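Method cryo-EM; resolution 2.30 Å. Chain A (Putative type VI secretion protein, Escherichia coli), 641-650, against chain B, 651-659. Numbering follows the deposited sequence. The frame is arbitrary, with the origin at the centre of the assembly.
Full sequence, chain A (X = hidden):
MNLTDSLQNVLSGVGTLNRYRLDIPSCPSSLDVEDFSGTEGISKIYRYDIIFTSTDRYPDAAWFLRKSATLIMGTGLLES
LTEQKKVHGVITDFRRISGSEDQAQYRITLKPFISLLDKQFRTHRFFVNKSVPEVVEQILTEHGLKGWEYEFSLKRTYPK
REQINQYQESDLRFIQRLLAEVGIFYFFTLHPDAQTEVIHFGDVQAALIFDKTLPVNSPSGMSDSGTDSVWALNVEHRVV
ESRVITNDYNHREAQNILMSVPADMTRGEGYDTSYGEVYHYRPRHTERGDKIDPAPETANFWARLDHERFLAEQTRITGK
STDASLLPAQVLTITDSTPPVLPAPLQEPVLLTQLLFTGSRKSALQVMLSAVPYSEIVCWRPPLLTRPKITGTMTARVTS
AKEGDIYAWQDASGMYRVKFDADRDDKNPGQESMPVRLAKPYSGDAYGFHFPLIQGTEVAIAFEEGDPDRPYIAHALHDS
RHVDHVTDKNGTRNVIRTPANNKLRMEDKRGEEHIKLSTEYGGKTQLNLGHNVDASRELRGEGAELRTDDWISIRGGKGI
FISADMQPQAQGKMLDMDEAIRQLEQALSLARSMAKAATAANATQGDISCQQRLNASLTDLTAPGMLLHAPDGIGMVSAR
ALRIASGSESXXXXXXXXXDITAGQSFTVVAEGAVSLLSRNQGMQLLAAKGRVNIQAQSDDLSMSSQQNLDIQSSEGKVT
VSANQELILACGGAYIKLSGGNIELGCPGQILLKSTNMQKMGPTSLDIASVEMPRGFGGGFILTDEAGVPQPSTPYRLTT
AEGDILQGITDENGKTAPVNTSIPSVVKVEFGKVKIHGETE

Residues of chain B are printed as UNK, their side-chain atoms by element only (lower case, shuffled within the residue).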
# COMPACT_ATOMS: atom_id res chain seq x y z
N ALA A 641 4.17 0.12 13.04
CA ALA A 641 3.54 0.78 11.91
C ALA A 641 4.39 0.66 10.65
O ALA A 641 5.61 0.56 10.70
CB ALA A 641 3.28 2.25 12.23
N LEU A 642 3.72 0.68 9.52
CA LEU A 642 4.37 0.77 8.23
C LEU A 642 3.94 2.07 7.58
O LEU A 642 2.80 2.51 7.75
CB LEU A 642 4.01 -0.42 7.34
CG LEU A 642 4.81 -1.70 7.59
CD1 LEU A 642 4.36 -2.37 8.86
CD2 LEU A 642 4.66 -2.66 6.43
N ARG A 643 4.86 2.69 6.86
CA ARG A 643 4.53 3.87 6.08
C ARG A 643 5.04 3.71 4.67
O ARG A 643 6.22 3.39 4.45
CB ARG A 643 5.09 5.15 6.68
CG ARG A 643 4.78 6.34 5.81
CD ARG A 643 5.05 7.63 6.47
NE ARG A 643 4.74 7.59 7.89
CZ ARG A 643 5.26 8.43 8.77
NH1 ARG A 643 6.10 9.36 8.37
NH2 ARG A 643 4.94 8.33 10.04
N ILE A 644 4.16 3.92 3.71
CA ILE A 644 4.49 4.04 2.31
C ILE A 644 4.07 5.45 1.91
O ILE A 644 2.89 5.78 1.95
CB ILE A 644 3.78 2.98 1.46
CG1 ILE A 644 4.35 1.60 1.77
CG2 ILE A 644 3.92 3.28 -0.00
CD1 ILE A 644 3.56 0.85 2.76
N ALA A 645 5.04 6.28 1.57
CA ALA A 645 4.76 7.69 1.38
C ALA A 645 5.54 8.25 0.20
O ALA A 645 6.75 8.08 0.11
CB ALA A 645 5.08 8.49 2.64
N SER A 646 4.82 8.92 -0.69
CA SER A 646 5.41 9.78 -1.70
C SER A 646 5.18 11.22 -1.28
O SER A 646 4.03 11.64 -1.12
CB SER A 646 4.81 9.51 -3.08
OG SER A 646 5.39 10.38 -4.03
N GLY A 647 6.26 11.96 -1.10
CA GLY A 647 6.14 13.32 -0.62
C GLY A 647 5.49 14.26 -1.61
O GLY A 647 4.67 15.10 -1.24
N SER A 648 5.84 14.13 -2.88
CA SER A 648 5.37 15.06 -3.90
C SER A 648 4.59 14.39 -5.02
O SER A 648 3.97 15.10 -5.81
CB SER A 648 6.55 15.81 -4.52
OG SER A 648 7.26 16.53 -3.54
N GLU A 649 4.61 13.08 -5.10
CA GLU A 649 4.03 12.39 -6.23
C GLU A 649 3.03 11.36 -5.74
O GLU A 649 2.57 11.44 -4.60
CB GLU A 649 5.11 11.73 -7.08
CG GLU A 649 6.11 12.73 -7.60
CD GLU A 649 6.76 12.31 -8.90
OE1 GLU A 649 6.90 11.10 -9.14
OE2 GLU A 649 7.13 13.20 -9.68
N SER A 650 2.66 10.43 -6.59
CA SER A 650 1.59 9.51 -6.27
C SER A 650 2.13 8.19 -5.75
O SER A 650 3.25 7.78 -6.04
CB SER A 650 0.71 9.28 -7.49
OG SER A 650 -0.11 10.41 -7.72
N UNK B 651 -1.02 0.70 9.03
CA UNK B 651 -0.36 0.92 7.75
C UNK B 651 -0.81 2.28 7.25
O UNK B 651 -2.01 2.52 7.06
c UNK B 651 -0.14 0.14 5.39
c UNK B 651 -0.70 -0.19 6.75
c UNK B 651 -0.17 -1.53 7.25
N UNK B 652 0.14 3.18 7.08
CA UNK B 652 -0.12 4.52 6.58
C UNK B 652 0.43 4.68 5.18
O UNK B 652 1.60 4.42 4.92
N UNK B 653 -0.45 5.10 4.28
CA UNK B 653 -0.07 5.43 2.91
C UNK B 653 -0.32 6.91 2.73
O UNK B 653 -1.46 7.38 2.88
c UNK B 653 -0.84 4.59 1.89
c UNK B 653 -1.44 2.22 1.34
c UNK B 653 -0.47 5.01 0.48
c UNK B 653 -0.56 3.11 2.11
N UNK B 654 0.73 7.66 2.44
CA UNK B 654 0.66 9.09 2.23
C UNK B 654 1.16 9.41 0.84
O UNK B 654 2.16 8.86 0.38
c UNK B 654 1.48 9.86 3.27
s UNK B 654 1.34 8.21 5.48
c UNK B 654 0.95 9.77 4.67
c UNK B 654 1.51 8.75 7.18
N UNK B 655 0.46 10.31 0.16
CA UNK B 655 0.90 10.78 -1.14
C UNK B 655 0.66 12.27 -1.19
O UNK B 655 -0.43 12.74 -0.84
o UNK B 655 -1.24 10.29 -2.19
c UNK B 655 0.15 10.06 -2.27
N UNK B 656 1.68 13.02 -1.58
CA UNK B 656 1.47 14.42 -1.90
C UNK B 656 0.50 14.58 -3.05
O UNK B 656 -0.32 15.49 -3.07
N UNK B 657 0.61 13.70 -4.04
CA UNK B 657 -0.32 13.59 -5.15
C UNK B 657 -1.35 12.49 -4.84
O UNK B 657 -1.74 12.28 -3.69
c UNK B 657 0.98 14.65 -7.01
o UNK B 657 0.60 15.72 -6.50
o UNK B 657 1.78 14.60 -7.97
c UNK B 657 0.45 13.36 -6.44
N UNK B 658 -1.90 11.90 -5.89
CA UNK B 658 -2.88 10.84 -5.78
C UNK B 658 -2.34 9.60 -5.06
O UNK B 658 -1.15 9.33 -5.02
o UNK B 658 -4.60 12.44 -7.20
c UNK B 658 -3.36 10.43 -7.16
c UNK B 658 -4.27 11.43 -7.79
n UNK B 658 -4.68 11.14 -9.01
N UNK B 659 -3.27 8.83 -4.51
CA UNK B 659 -3.04 7.43 -4.17
C UNK B 659 -3.95 6.63 -5.08
O UNK B 659 -5.17 6.66 -4.93
c UNK B 659 -3.35 7.14 -2.70
c UNK B 659 -3.26 5.66 -2.42
o UNK B 659 -2.42 7.85 -1.87

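Position 651 of chain B carries three side-chain carbons, one bonded to the backbone and forking into two. The fork lies on the sheet face of A:Leu642, one methyl 4.3 Å from CB of A:Leu642. A beta-branched, all-carbon fork of this size is valine, B:Val651.

Position 652 has no side-chain atoms. Its backbone works in both directions: its N donates to O of A:Leu642 at 2.8 Å, and its O accepts from N of A:Ile644 at 2.9 Å. It is glycine, B:Gly652.

Position 653 holds four carbons, forked at the first, with one arm two carbons long. The long arm's inner carbon comes 4.4 Å from CB of A:Ile644. This is isoleucine, B:Ile653, paired in register with its own kind.

Position 654 is an unbranched chain of two carbons, a sulfur and a final carbon. Its CB packs 3.9 Å from CB of A:Ala645, and its terminal carbon ends 3.5 Å from NE of A:Arg643. Such a chain can only be methionine, B:Met654. Its CE would lie 3.4 Å from a CB placed on B:Gly652, so the bare position leaves room for the methionine end.

Position 655 shows one carbon and one oxygen. Its CB is 3.6 Å from O of A:Glu649. This is serine, B:Ser655, whose OG turns to its own chain, donating to O of residue 657 at 2.5 Å.

Position 656 again lacks a side chain. Its N donates to O of A:Ser646 at 2.8 Å, and a CB here would sit 2.1 Å from O of A:Gly647, a clash. It is glycine, B:Gly656.

Position 657 has two carbons, the second bearing two oxygens. Its N donates to O of A:Glu649 at 3.0 Å, but one carboxylate oxygen faces O of A:Ser648 at 3.1 Å, a pair of acceptors without a hydrogen bond. This is aspartate, B:Asp657.

Position 658 has two carbons, the second bearing one oxygen and one nitrogen. Its CB lies 3.3 Å from OG of A:Ser650, while the far end leads away. This is asparagine, B:Asn658.

Position 659 has a carbon carrying one oxygen and one carbon, and makes no close side-chain contact with this stretch of chain A. It is threonine, B:Thr659; its OG1 donates to OG of B:Ser655 at 2.7 Å.

The rule is backbone first. Two nearly parallel strands alternate donors and acceptors through five hydrogen bonds, from A:Leu642 to B:Gly656. Aliphatic pairs line one face, A:Arg643 and B:Met654 meet on the other, and at B:Gly656 the absence of a CB lets the backbone lie close to A:Gly647.

Chain B, residues 651-659: VGIMSGDNT
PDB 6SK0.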